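Local coordinates for putative uncharacterized protein (PDB 3F4S) that probably acts as a DsbA-type thiol oxidoreductase, using a thioredoxin fold to catalyse disulfide formation in exported proteins, at residues Ile41-Tyr46 against Asn204-Leu209; Pro63-Lys68 against Gly73-Ile78; His81-Tyr86 against Lys90-Ser95; Phe105-Ala110 against Thr127-Ile132. The protein carries 1 engineered substitution. All coordinates share one frame; numbering follows the deposited sequence.

Contacts 1 and 2 lie in the thioredoxin fold, contact 4 in the helical insertion characteristic of DsbA proteins, and contact 3 at the junction between them. The centres of contacts 1 and 2 are about 9 Å apart: strands 41-47 and 75-81 are sheet neighbours, and the hydroxyl of Tyr-77 bonds Glu-45, with OH to OE1 2.6 Å. Contact 3, about 23 Å centre to centre from contact 2, begins where strand 75-81 ends. Contacts 3 and 4 meet through Phe-107, which packs on Ser-95, their centres about 11 Å apart. Asp-85 OD2 of contact 3 bonds Thr-50 OG1, next to Cys-51 of the Cys-51–Cys-54 disulfide, the probable redox site, so this contact reaches the active-site loop.

Contact 1. Residues Ile41-Tyr46 against Asn204-Leu209; sequences ILMIEY and NVIDKL
Ile-41 and Met-43 face Leu-209 and Ile-206, packing helix 199-216, the C-terminal helix of the thioredoxin fold, against one face of the central strand 41-47. The CA-CB bond of Ile-41 points at the helix, but CB itself stays beyond contact distance. There the side chain branches: CG2 lies anti to the backbone N, while CG1, beside that N (chi1 -57°), carries CD1 outward. CG2 comes no nearer than 4.3 Å to CD2 of Leu-209, a loose approach. CD1 does the touching, 3.8 Å from the carbonyl O of Leu-209 and 4.0 Å from its CB, so the tip rests on backbone as well as side chain.

One helical turn earlier a second, thinner contact forms. Met-43 leaves its strand at an angle to the helix, extended through chi1 and chi2, then bent at the thioether (chi3 -71°), which puts CE within range. Neither place has a hydrogen bond across the segments, and together they bury 194 Å², consistent with plain apolar packing. Leu-209 also touches Ile-177 of strand 174-179, and Ile-206 touches Met-75 of strand 75-81, so the helix spans three adjacent strands. The second meeting is methyl to methyl, CE of Met-43 lying 4.2 Å from CD1 of Ile-206.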
loop_
_atom_site.group_PDB
_atom_site.type_symbol
_atom_site.label_atom_id
_atom_site.label_comp_id
_atom_site.label_asym_id
_atom_site.label_seq_id
_atom_site.Cartn_x
_atom_site.Cartn_y
_atom_site.Cartn_z
ATOM N N ILE A 41 4.328 15.795 2.466
ATOM C CA ILE A 41 4.132 15.053 1.225
ATOM C C ILE A 41 3.267 13.824 1.469
ATOM O O ILE A 41 3.295 13.246 2.553
ATOM C CB ILE A 41 5.486 14.621 0.607
ATOM C CG1 ILE A 41 6.368 15.853 0.368
ATOM C CG2 ILE A 41 5.283 13.822 -0.686
ATOM C CD1 ILE A 41 5.697 16.936 -0.462
ATOM N N LEU A 42 2.496 13.440 0.455
ATOM C CA LEU A 42 1.633 12.266 0.522
ATOM C C LEU A 42 1.984 11.281 -0.587
ATOM O O LEU A 42 2.105 11.669 -1.747
ATOM C CB LEU A 42 0.168 12.678 0.368
ATOM C CG LEU A 42 -0.828 11.535 0.140
ATOM C CD1 LEU A 42 -0.798 10.565 1.310
ATOM C CD2 LEU A 42 -2.240 12.079 -0.078
ATOM N N MET A 43 2.137 10.010 -0.230
ATOM C CA MET A 43 2.267 8.943 -1.217
ATOM C C MET A 43 1.153 7.927 -1.018
ATOM O O MET A 43 0.980 7.395 0.078
ATOM C CB MET A 43 3.620 8.233 -1.119
ATOM C CG MET A 43 3.668 6.907 -1.894
ATOM S SD MET A 43 5.232 6.028 -1.738
ATOM C CE MET A 43 6.310 7.087 -2.694
ATOM N N ILE A 44 0.397 7.670 -2.081
ATOM C CA ILE A 44 -0.590 6.600 -2.089
ATOM C C ILE A 44 -0.093 5.543 -3.053
ATOM O O ILE A 44 0.228 5.850 -4.193
ATOM C CB ILE A 44 -1.972 7.108 -2.555
ATOM C CG1 ILE A 44 -2.517 8.145 -1.567
ATOM C CG2 ILE A 44 -2.959 5.940 -2.724
ATOM C CD1 ILE A 44 -3.730 8.916 -2.079
ATOM N N GLU A 45 0.004 4.307 -2.582
ATOM C CA GLU A 45 0.437 3.202 -3.419
ATOM C C GLU A 45 -0.688 2.186 -3.558
ATOM O O GLU A 45 -1.283 1.776 -2.558
ATOM C CB GLU A 45 1.663 2.509 -2.809
ATOM C CG GLU A 45 2.048 1.244 -3.560
ATOM C CD GLU A 45 3.211 0.476 -2.925
ATOM O OE1 GLU A 45 3.815 0.967 -1.943
ATOM O OE2 GLU A 45 3.525 -0.630 -3.417
ATOM N N TYR A 46 -0.976 1.779 -4.792
ATOM C CA TYR A 46 -1.815 0.613 -5.045
ATOM C C TYR A 46 -0.935 -0.529 -5.534
ATOM O O TYR A 46 -0.169 -0.367 -6.486
ATOM C CB TYR A 46 -2.860 0.910 -6.118
ATOM C CG TYR A 46 -4.005 1.791 -5.680
ATOM C CD1 TYR A 46 -5.175 1.240 -5.161
ATOM C CD2 TYR A 46 -3.923 3.173 -5.798
ATOM C CE1 TYR A 46 -6.240 2.049 -4.772
ATOM C CE2 TYR A 46 -4.977 3.991 -5.410
ATOM C CZ TYR A 46 -6.129 3.424 -4.897
ATOM O OH TYR A 46 -7.171 4.233 -4.526
ATOM N N ASN A 204 14.351 11.838 -6.354
ATOM C CA ASN A 204 14.252 13.006 -7.223
ATOM C C ASN A 204 12.860 13.630 -7.171
ATOM O O ASN A 204 12.716 14.840 -6.986
ATOM C CB ASN A 204 14.601 12.622 -8.662
ATOM C CG ASN A 204 14.498 13.791 -9.622
ATOM O OD1 ASN A 204 13.736 13.748 -10.587
ATOM N ND2 ASN A 204 15.263 14.842 -9.360
ATOM N N VAL A 205 11.842 12.794 -7.337
ATOM C CA VAL A 205 10.451 13.240 -7.313
ATOM C C VAL A 205 10.091 13.828 -5.950
ATOM O O VAL A 205 9.539 14.928 -5.858
ATOM C CB VAL A 205 9.480 12.073 -7.644
ATOM C CG1 VAL A 205 8.048 12.441 -7.281
ATOM C CG2 VAL A 205 9.584 11.678 -9.111
ATOM N N ILE A 206 10.418 13.099 -4.890
ATOM C CA ILE A 206 10.014 13.501 -3.543
ATOM C C ILE A 206 10.772 14.735 -3.046
ATOM O O ILE A 206 10.174 15.645 -2.470
ATOM C CB ILE A 206 10.141 12.332 -2.547
ATOM C CG1 ILE A 206 9.134 11.235 -2.902
ATOM C CG2 ILE A 206 9.906 12.813 -1.130
ATOM C CD1 ILE A 206 9.386 9.910 -2.204
ATOM N N ASP A 207 12.080 14.777 -3.279
ATOM C CA ASP A 207 12.872 15.947 -2.897
ATOM C C ASP A 207 12.335 17.228 -3.527
ATOM O O ASP A 207 12.197 18.249 -2.855
ATOM C CB ASP A 207 14.339 15.764 -3.278
ATOM C CG ASP A 207 15.078 14.854 -2.324
ATOM O OD1 ASP A 207 14.482 14.442 -1.305
ATOM O OD2 ASP A 207 16.260 14.557 -2.595
ATOM N N LYS A 208 12.043 17.169 -4.824
ATOM C CA LYS A 208 11.547 18.332 -5.558
ATOM C C LYS A 208 10.205 18.804 -5.000
ATOM O O LYS A 208 9.972 20.002 -4.823
ATOM C CB LYS A 208 11.408 17.997 -7.044
ATOM N N LEU A 209 9.329 17.850 -4.715
ATOM C CA LEU A 209 8.006 18.155 -4.193
ATOM C C LEU A 209 8.110 18.704 -2.769
ATOM O O LEU A 209 7.428 19.667 -2.408
ATOM C CB LEU A 209 7.139 16.897 -4.216
ATOM C CG LEU A 209 5.647 17.029 -4.524
ATOM C CD1 LEU A 209 5.404 17.812 -5.803
ATOM C CD2 LEU A 209 5.027 15.643 -4.621
#

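Contact 2. Residues Pro63-Lys68 against Gly73-Ile78; sequences PKIKEK and GKMLYI
Three torsions bring Ile-65 and Met-75 together. Ile-65 has CG2 anti to its backbone N, which turns this branch toward the strand, and Met-75 holds CG anti to its own N (chi1 -176°) before bending at the thioether (chi3 81°). The bend delivers CE to the isoleucine branch, with CE of Met-75 3.7 Å from CG2 of Ile-65. The two side chains cross obliquely, and this single apolar touch is the buried part of the interface.

The other part is polar and lies nearer the surface. Lys-74 sends an extended chain from its CB alongside the end of segment 63-68, where its CD passes 4.2 Å from the carbonyl O of Lys-68. A water closes the remaining gap: it donates to O of Lys-68 at 2.8 Å and accepts from NZ of Lys-74 at 3.0 Å. The polar link here runs through this water; no direct hydrogen bond crosses the segments. The ammonium groups of Lys-68 and Lys-74 stay 6.4 Å apart, NZ to NZ, without contact.

At Gly-73, with its positive phi of 83°, a Schellman motif turns the chain out of the helix end, two residues before strand 75-81 begins. This helix-to-strand connection belongs to the thioredoxin fold. Ile-65 touches Phe-202, and Met-75 touches Ile-206, both of helix 199-216, so the contact lies where two helices cover the sheet. Leu-76 touches Leu-33 of strand 33-34, the neighbour of strand 75-81 in the sheet.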
loop_
_atom_site.group_PDB
_atom_site.type_symbol
_atom_site.label_atom_id
_atom_site.label_comp_id
_atom_site.label_asym_id
_atom_site.label_seq_id
_atom_site.Cartn_x
_atom_site.Cartn_y
_atom_site.Cartn_z
ATOM N N PRO A 63 12.342 0.130 1.674
ATOM C CA PRO A 63 12.930 0.361 3.000
ATOM C C PRO A 63 13.695 1.688 3.071
ATOM O O PRO A 63 13.633 2.375 4.096
ATOM C CB PRO A 63 13.870 -0.834 3.179
ATOM C CG PRO A 63 13.239 -1.923 2.329
ATOM C CD PRO A 63 12.667 -1.208 1.141
ATOM N N LYS A 64 14.388 2.051 1.994
ATOM C CA LYS A 64 15.152 3.300 1.967
ATOM C C LYS A 64 14.226 4.509 1.871
ATOM O O LYS A 64 14.508 5.564 2.441
ATOM C CB LYS A 64 16.158 3.307 0.810
ATOM C CG LYS A 64 17.415 2.474 1.058
ATOM N N ILE A 65 13.123 4.360 1.141
ATOM C CA ILE A 65 12.114 5.409 1.088
ATOM C C ILE A 65 11.536 5.648 2.487
ATOM O O ILE A 65 11.379 6.793 2.926
ATOM C CB ILE A 65 10.980 5.065 0.088
ATOM C CG1 ILE A 65 11.506 5.095 -1.352
ATOM C CG2 ILE A 65 9.810 6.025 0.255
ATOM C CD1 ILE A 65 10.481 4.696 -2.385
ATOM N N LYS A 66 11.231 4.566 3.192
ATOM C CA LYS A 66 10.670 4.674 4.532
ATOM C C LYS A 66 11.647 5.346 5.496
ATOM O O LYS A 66 11.264 6.225 6.269
ATOM C CB LYS A 66 10.258 3.297 5.059
ATOM C CG LYS A 66 9.628 3.338 6.443
ATOM C CD LYS A 66 9.217 1.951 6.909
ATOM C CE LYS A 66 8.491 2.002 8.248
ATOM N NZ LYS A 66 9.400 2.316 9.391
ATOM N N GLU A 67 12.910 4.933 5.446
ATOM C CA GLU A 67 13.928 5.516 6.321
ATOM C C GLU A 67 14.152 6.994 6.018
ATOM O O GLU A 67 14.279 7.811 6.928
ATOM C CB GLU A 67 15.257 4.758 6.213
ATOM C CG GLU A 67 16.365 5.346 7.085
ATOM C CD GLU A 67 17.732 4.747 6.805
ATOM O OE1 GLU A 67 17.841 3.907 5.892
ATOM O OE2 GLU A 67 18.703 5.122 7.499
ATOM N N LYS A 68 14.196 7.334 4.737
ATOM C CA LYS A 68 14.503 8.696 4.314
ATOM C C LYS A 68 13.339 9.679 4.482
ATOM O O LYS A 68 13.552 10.846 4.828
ATOM C CB LYS A 68 14.971 8.677 2.855
ATOM C CG LYS A 68 15.680 9.932 2.383
ATOM C CD LYS A 68 16.191 9.739 0.960
ATOM C CE LYS A 68 16.877 10.982 0.421
ATOM N NZ LYS A 68 18.198 11.218 1.065
ATOM N N GLY A 73 9.309 12.060 8.985
ATOM C CA GLY A 73 8.165 12.957 9.029
ATOM C C GLY A 73 7.951 13.784 7.767
ATOM O O GLY A 73 7.132 14.701 7.749
ATOM N N LYS A 74 8.675 13.462 6.701
ATOM C CA LYS A 74 8.554 14.239 5.472
ATOM C C LYS A 74 7.341 13.826 4.653
ATOM O O LYS A 74 6.787 14.628 3.910
ATOM C CB LYS A 74 9.822 14.128 4.618
ATOM C CG LYS A 74 11.014 14.897 5.183
ATOM C CD LYS A 74 12.228 14.762 4.279
ATOM C CE LYS A 74 13.396 15.578 4.801
ATOM N NZ LYS A 74 14.524 15.603 3.829
ATOM N N MET A 75 6.934 12.570 4.793
ATOM C CA MET A 75 5.937 11.999 3.897
ATOM C C MET A 75 5.003 11.031 4.610
ATOM O O MET A 75 5.447 10.179 5.383
ATOM C CB MET A 75 6.635 11.280 2.736
ATOM C CG MET A 75 5.699 10.728 1.664
ATOM S SD MET A 75 6.608 10.077 0.246
ATOM C CE MET A 75 7.070 8.456 0.861
ATOM N N LEU A 76 3.708 11.183 4.338
ATOM C CA LEU A 76 2.679 10.256 4.798
ATOM C C LEU A 76 2.473 9.174 3.740
ATOM O O LEU A 76 2.302 9.483 2.562
ATOM C CB LEU A 76 1.367 11.005 5.031
ATOM C CG LEU A 76 0.117 10.174 5.338
ATOM C CD1 LEU A 76 0.313 9.368 6.608
ATOM C CD2 LEU A 76 -1.126 11.064 5.447
ATOM N N TYR A 77 2.484 7.912 4.159
ATOM C CA TYR A 77 2.359 6.788 3.229
ATOM C C TYR A 77 1.048 6.040 3.432
ATOM O O TYR A 77 0.738 5.595 4.544
ATOM C CB TYR A 77 3.548 5.841 3.403
ATOM C CG TYR A 77 3.472 4.540 2.644
ATOM C CD1 TYR A 77 3.664 4.501 1.268
ATOM C CD2 TYR A 77 3.249 3.336 3.312
ATOM C CE1 TYR A 77 3.617 3.299 0.571
ATOM C CE2 TYR A 77 3.192 2.133 2.626
ATOM C CZ TYR A 77 3.380 2.116 1.256
ATOM O OH TYR A 77 3.341 0.918 0.573
ATOM N N ILE A 78 0.287 5.902 2.350
ATOM C CA ILE A 78 -0.981 5.189 2.378
ATOM C C ILE A 78 -0.974 4.068 1.350
ATOM O O ILE A 78 -0.988 4.321 0.142
ATOM C CB ILE A 78 -2.162 6.127 2.078
ATOM C CG1 ILE A 78 -2.208 7.268 3.097
ATOM C CG2 ILE A 78 -3.471 5.340 2.055
ATOM C CD1 ILE A 78 -3.376 8.227 2.915
HETATM O O HOH W 1 15.382 12.912 4.739
#

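Contact 3. Residues His81-Tyr86 against Lys90-Ser95; sequences HFPLDY and KAAMLS
His-81 donates from NE2 to Ser-95 OG at 2.9 Å, across the junction where the thioredoxin strand 75-81 passes into the helical insertion of a DsbA-type protein. The bond is bent, with an N-H...O angle of 140°, and the acceptor is tilted 26° from the imidazole plane. Ser-95 OG in turn donates to the carbonyl O of Ala-92 at 2.6 Å, one turn back, so the hydroxyl accepts one bond and donates another, linking the histidine to the helix backbone; Tyr-104 of helix 101-113 adds a weak bond to it.

At the other end of the contact, Lys-90 N bonds Tyr-86 O as a first-turn helix bond. Asp-85, just before Tyr-86, is the N-cap: its OD1 accepts from the backbone N of Gly-88.

Packing fills the middle. The methyl of Ala-92 sits over the face of the His-81 ring, a CH-pi contact with CB 3.6 Å from the centroid, and CG of Pro-83 abuts the same methyl at 3.8 Å. Lys-90 bends at chi2 (-76°), laying its aliphatic part across Tyr-86 and taking NZ on to the backbone O of Ile-147. Its CG lies over the phenol face, 4.0 Å from the ring centroid and set toward the rim, while CE reaches Tyr-86 OH at 3.7 Å.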
loop_
_atom_site.group_PDB
_atom_site.type_symbol
_atom_site.label_atom_id
_atom_site.label_comp_id
_atom_site.label_asym_id
_atom_site.label_seq_id
_atom_site.Cartn_x
_atom_site.Cartn_y
_atom_site.Cartn_z
ATOM N N HIS A 81 -4.879 -1.783 -1.122
ATOM C CA HIS A 81 -4.822 -3.107 -1.732
ATOM C C HIS A 81 -5.364 -3.090 -3.162
ATOM O O HIS A 81 -6.294 -2.337 -3.492
ATOM C CB HIS A 81 -5.613 -4.118 -0.896
ATOM C CG HIS A 81 -4.961 -4.466 0.410
ATOM N ND1 HIS A 81 -3.737 -5.095 0.484
ATOM C CD2 HIS A 81 -5.368 -4.282 1.689
ATOM C CE1 HIS A 81 -3.415 -5.283 1.752
ATOM N NE2 HIS A 81 -4.388 -4.799 2.504
ATOM N N PHE A 82 -4.773 -3.922 -4.011
ATOM C CA PHE A 82 -5.263 -4.112 -5.368
ATOM C C PHE A 82 -5.064 -5.579 -5.714
ATOM O O PHE A 82 -4.181 -5.921 -6.505
ATOM C CB PHE A 82 -4.477 -3.232 -6.341
ATOM C CG PHE A 82 -5.192 -2.969 -7.639
ATOM C CD1 PHE A 82 -5.984 -1.842 -7.789
ATOM C CD2 PHE A 82 -5.074 -3.847 -8.706
ATOM C CE1 PHE A 82 -6.644 -1.584 -8.985
ATOM C CE2 PHE A 82 -5.730 -3.600 -9.908
ATOM C CZ PHE A 82 -6.518 -2.465 -10.046
ATOM N N PRO A 83 -5.873 -6.468 -5.113
ATOM C CA PRO A 83 -5.583 -7.889 -5.328
ATOM C C PRO A 83 -6.046 -8.373 -6.690
ATOM O O PRO A 83 -7.009 -7.843 -7.253
ATOM C CB PRO A 83 -6.350 -8.581 -4.194
ATOM C CG PRO A 83 -6.563 -7.497 -3.169
ATOM C CD PRO A 83 -6.791 -6.263 -3.981
ATOM N N LEU A 84 -5.326 -9.360 -7.214
ATOM C CA LEU A 84 -5.556 -9.849 -8.570
ATOM C C LEU A 84 -5.810 -11.348 -8.627
ATOM O O LEU A 84 -6.039 -11.905 -9.706
ATOM C CB LEU A 84 -4.365 -9.499 -9.465
ATOM C CG LEU A 84 -4.160 -7.999 -9.673
ATOM C CD1 LEU A 84 -2.878 -7.759 -10.432
ATOM C CD2 LEU A 84 -5.348 -7.385 -10.411
ATOM N N ASP A 85 -5.764 -12.001 -7.472
ATOM C CA ASP A 85 -5.924 -13.449 -7.436
ATOM C C ASP A 85 -6.392 -13.894 -6.057
ATOM O O ASP A 85 -6.556 -13.070 -5.142
ATOM C CB ASP A 85 -4.604 -14.126 -7.807
ATOM C CG ASP A 85 -3.449 -13.608 -6.981
ATOM O OD1 ASP A 85 -3.596 -13.534 -5.762
ATOM O OD2 ASP A 85 -2.396 -13.265 -7.539
ATOM N N TYR A 86 -6.600 -15.198 -5.903
ATOM C CA TYR A 86 -7.150 -15.736 -4.665
ATOM C C TYR A 86 -6.227 -15.480 -3.469
ATOM O O TYR A 86 -6.670 -14.954 -2.434
ATOM C CB TYR A 86 -7.455 -17.226 -4.823
ATOM C CG TYR A 86 -8.002 -17.881 -3.585
ATOM C CD1 TYR A 86 -9.378 -17.896 -3.321
ATOM C CD2 TYR A 86 -7.154 -18.501 -2.680
ATOM C CE1 TYR A 86 -9.887 -18.524 -2.178
ATOM C CE2 TYR A 86 -7.645 -19.125 -1.534
ATOM C CZ TYR A 86 -9.005 -19.131 -1.286
ATOM O OH TYR A 86 -9.467 -19.758 -0.152
ATOM N N LYS A 90 -7.061 -13.000 -0.308
ATOM C CA LYS A 90 -7.069 -13.556 1.047
ATOM C C LYS A 90 -6.006 -12.880 1.923
ATOM O O LYS A 90 -6.247 -12.606 3.104
ATOM C CB LYS A 90 -6.872 -15.078 1.018
ATOM C CG LYS A 90 -8.084 -15.843 0.496
ATOM C CD LYS A 90 -9.185 -15.901 1.539
ATOM C CE LYS A 90 -10.493 -16.381 0.932
ATOM N NZ LYS A 90 -11.524 -16.717 1.966
ATOM N N ALA A 91 -4.838 -12.608 1.343
ATOM C CA ALA A 91 -3.777 -11.918 2.078
ATOM C C ALA A 91 -4.250 -10.511 2.468
ATOM O O ALA A 91 -4.057 -10.074 3.613
ATOM C CB ALA A 91 -2.501 -11.845 1.247
ATOM N N ALA A 92 -4.878 -9.811 1.525
ATOM C CA ALA A 92 -5.389 -8.472 1.804
ATOM C C ALA A 92 -6.428 -8.509 2.927
ATOM O O ALA A 92 -6.447 -7.639 3.798
ATOM C CB ALA A 92 -5.984 -7.849 0.539
ATOM N N MET A 93 -7.299 -9.511 2.903
ATOM C CA MET A 93 -8.276 -9.679 3.980
ATOM C C MET A 93 -7.574 -9.909 5.317
ATOM O O MET A 93 -7.945 -9.317 6.335
ATOM C CB MET A 93 -9.221 -10.843 3.656
ATOM C CG MET A 93 -10.154 -10.553 2.463
ATOM S SD MET A 93 -11.026 -12.010 1.869
ATOM C CE MET A 93 -11.987 -12.458 3.319
ATOM N N LEU A 94 -6.559 -10.768 5.314
ATOM C CA LEU A 94 -5.843 -11.084 6.545
ATOM C C LEU A 94 -5.161 -9.853 7.147
ATOM O O LEU A 94 -5.037 -9.747 8.365
ATOM C CB LEU A 94 -4.833 -12.211 6.319
ATOM C CG LEU A 94 -4.113 -12.761 7.551
ATOM C CD1 LEU A 94 -5.112 -13.149 8.646
ATOM C CD2 LEU A 94 -3.227 -13.935 7.167
ATOM N N SER A 95 -4.734 -8.919 6.300
ATOM C CA SER A 95 -4.058 -7.717 6.789
ATOM C C SER A 95 -4.932 -6.939 7.769
ATOM O O SER A 95 -4.426 -6.195 8.606
ATOM C CB SER A 95 -3.615 -6.814 5.632
ATOM O OG SER A 95 -4.718 -6.110 5.087
#

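Contact 4. Residues Phe105-Ala110 against Thr127-Ile132; sequences FNFNKA and TLLQRI
Phe-107 and Ile-132 meet with their side chains crossing at about a right angle. The phenyl ring, carried toward the partner helix by a CG anti to the backbone N (chi1 171°), presents its CD1-CE1 side to the branch methyl of Ile-132. CG2 of Ile-132 lies 3.8 Å from CE1 of Phe-107, and its approach to the ring is oblique. Leu-129, one turn earlier, comes in obliquely too, with CD2 4.4 Å from CZ of Phe-107, a lighter touch.

The two branches of Ile-132 divide the work. CG2 takes the ring, while CD1 at the end of the other branch reaches Ala-110, standing 3.9 Å from its carbonyl O and 4.2 Å from its CB. The CA atoms of Ala-110 and Ile-132 are the nearest pair, 7.2 Å apart.

The segments' axes run at 138° to each other and come no closer than 11.3 Å, so the gap is bridged mainly by side chains; no hydrogen bond crosses. This is apolar helix-helix packing in the helical insertion of the DsbA-type thioredoxin fold. Leu-129 also touches helix 140-147 at Phe-143, and Phe-107 stacks with Tyr-98 and packs on Leu-94 of helix 86-94, which both Phe-107 and Leu-129 touch.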
loop_
_atom_site.group_PDB
_atom_site.type_symbol
_atom_site.label_atom_id
_atom_site.label_comp_id
_atom_site.label_asym_id
_atom_site.label_seq_id
_atom_site.Cartn_x
_atom_site.Cartn_y
_atom_site.Cartn_z
ATOM N N PHE A 105 1.620 -2.533 8.335
ATOM C CA PHE A 105 2.709 -2.392 7.380
ATOM C C PHE A 105 3.620 -3.620 7.396
ATOM O O PHE A 105 4.010 -4.124 6.339
ATOM C CB PHE A 105 3.523 -1.125 7.668
ATOM C CG PHE A 105 4.780 -1.019 6.844
ATOM C CD1 PHE A 105 4.714 -0.663 5.506
ATOM C CD2 PHE A 105 6.024 -1.288 7.402
ATOM C CE1 PHE A 105 5.867 -0.574 4.733
ATOM C CE2 PHE A 105 7.185 -1.195 6.638
ATOM C CZ PHE A 105 7.105 -0.839 5.299
ATOM N N ASN A 106 3.938 -4.111 8.595
ATOM C CA ASN A 106 4.831 -5.262 8.737
ATOM C C ASN A 106 4.217 -6.546 8.191
ATOM O O ASN A 106 4.926 -7.414 7.678
ATOM C CB ASN A 106 5.280 -5.447 10.190
ATOM C CG ASN A 106 6.422 -4.524 10.562
ATOM O OD1 ASN A 106 7.127 -4.016 9.693
ATOM N ND2 ASN A 106 6.610 -4.296 11.858
ATOM N N PHE A 107 2.899 -6.670 8.295
ATOM C CA PHE A 107 2.239 -7.818 7.704
ATOM C C PHE A 107 2.379 -7.785 6.178
ATOM O O PHE A 107 2.802 -8.770 5.554
ATOM C CB PHE A 107 0.757 -7.907 8.092
ATOM C CG PHE A 107 0.015 -8.956 7.311
ATOM C CD1 PHE A 107 0.039 -10.287 7.720
ATOM C CD2 PHE A 107 -0.635 -8.632 6.124
ATOM C CE1 PHE A 107 -0.617 -11.266 6.990
ATOM C CE2 PHE A 107 -1.288 -9.604 5.382
ATOM C CZ PHE A 107 -1.280 -10.925 5.813
ATOM N N ASN A 108 2.007 -6.663 5.570
ATOM C CA ASN A 108 2.132 -6.545 4.119
ATOM C C ASN A 108 3.569 -6.770 3.658
ATOM O O ASN A 108 3.806 -7.454 2.658
ATOM C CB ASN A 108 1.571 -5.212 3.616
ATOM C CG ASN A 108 0.071 -5.123 3.795
ATOM O OD1 ASN A 108 -0.635 -6.116 3.646
ATOM N ND2 ASN A 108 -0.419 -3.941 4.147
ATOM N N LYS A 109 4.515 -6.206 4.408
ATOM C CA LYS A 109 5.943 -6.386 4.144
ATOM C C LYS A 109 6.334 -7.870 4.139
ATOM O O LYS A 109 7.074 -8.334 3.259
ATOM C CB LYS A 109 6.781 -5.622 5.175
ATOM C CG LYS A 109 8.281 -5.773 4.963
ATOM C CD LYS A 109 9.050 -4.710 5.731
ATOM C CE LYS A 109 8.855 -4.879 7.222
ATOM N NZ LYS A 109 9.741 -5.940 7.769
ATOM N N ALA A 110 5.833 -8.611 5.122
ATOM C CA ALA A 110 6.128 -10.039 5.222
ATOM C C ALA A 110 5.561 -10.796 4.023
ATOM O O ALA A 110 6.216 -11.687 3.481
ATOM C CB ALA A 110 5.568 -10.615 6.513
ATOM N N THR A 127 -1.004 -21.878 2.995
ATOM C CA THR A 127 0.024 -22.230 3.986
ATOM C C THR A 127 0.926 -21.033 4.320
ATOM O O THR A 127 1.297 -20.818 5.473
ATOM C CB THR A 127 0.892 -23.401 3.489
ATOM O OG1 THR A 127 0.078 -24.565 3.326
ATOM C CG2 THR A 127 2.008 -23.715 4.485
ATOM N N LEU A 128 1.283 -20.247 3.311
ATOM C CA LEU A 128 2.148 -19.095 3.557
ATOM C C LEU A 128 1.517 -18.150 4.578
ATOM O O LEU A 128 2.197 -17.656 5.482
ATOM C CB LEU A 128 2.466 -18.335 2.260
ATOM C CG LEU A 128 3.233 -17.023 2.473
ATOM C CD1 LEU A 128 4.510 -17.234 3.308
ATOM C CD2 LEU A 128 3.595 -16.382 1.130
ATOM N N LEU A 129 0.221 -17.889 4.431
ATOM C CA LEU A 129 -0.466 -17.019 5.386
ATOM C C LEU A 129 -0.538 -17.655 6.784
ATOM O O LEU A 129 -0.460 -16.951 7.781
ATOM C CB LEU A 129 -1.864 -16.620 4.884
ATOM C CG LEU A 129 -1.917 -15.855 3.552
ATOM C CD1 LEU A 129 -3.342 -15.410 3.228
ATOM C CD2 LEU A 129 -0.966 -14.665 3.542
ATOM N N GLN A 130 -0.702 -18.974 6.857
ATOM C CA GLN A 130 -0.664 -19.665 8.150
ATOM C C GLN A 130 0.692 -19.451 8.815
ATOM O O GLN A 130 0.771 -19.241 10.024
ATOM C CB GLN A 130 -0.920 -21.167 8.000
ATOM C CG GLN A 130 -2.266 -21.535 7.396
ATOM C CD GLN A 130 -2.458 -23.039 7.260
ATOM O OE1 GLN A 130 -1.635 -23.834 7.723
ATOM N NE2 GLN A 130 -3.559 -23.436 6.638
ATOM N N ARG A 131 1.755 -19.502 8.018
ATOM C CA ARG A 131 3.100 -19.315 8.544
ATOM C C ARG A 131 3.290 -17.891 9.058
ATOM O O ARG A 131 3.798 -17.667 10.163
ATOM C CB ARG A 131 4.150 -19.658 7.483
ATOM C CG ARG A 131 5.590 -19.437 7.953
ATOM C CD ARG A 131 6.220 -18.271 7.224
ATOM N NE ARG A 131 6.687 -18.677 5.899
ATOM C CZ ARG A 131 7.331 -17.888 5.048
ATOM N NH1 ARG A 131 7.578 -16.617 5.350
ATOM N NH2 ARG A 131 7.724 -18.374 3.884
ATOM N N ILE A 132 2.868 -16.924 8.261
ATOM C CA ILE A 132 3.001 -15.529 8.661
ATOM C C ILE A 132 2.165 -15.230 9.907
ATOM O O ILE A 132 2.608 -14.512 10.809
ATOM C CB ILE A 132 2.650 -14.583 7.504
ATOM C CG1 ILE A 132 3.719 -14.704 6.405
ATOM C CG2 ILE A 132 2.515 -13.148 8.014
ATOM C CD1 ILE A 132 3.424 -13.911 5.131
#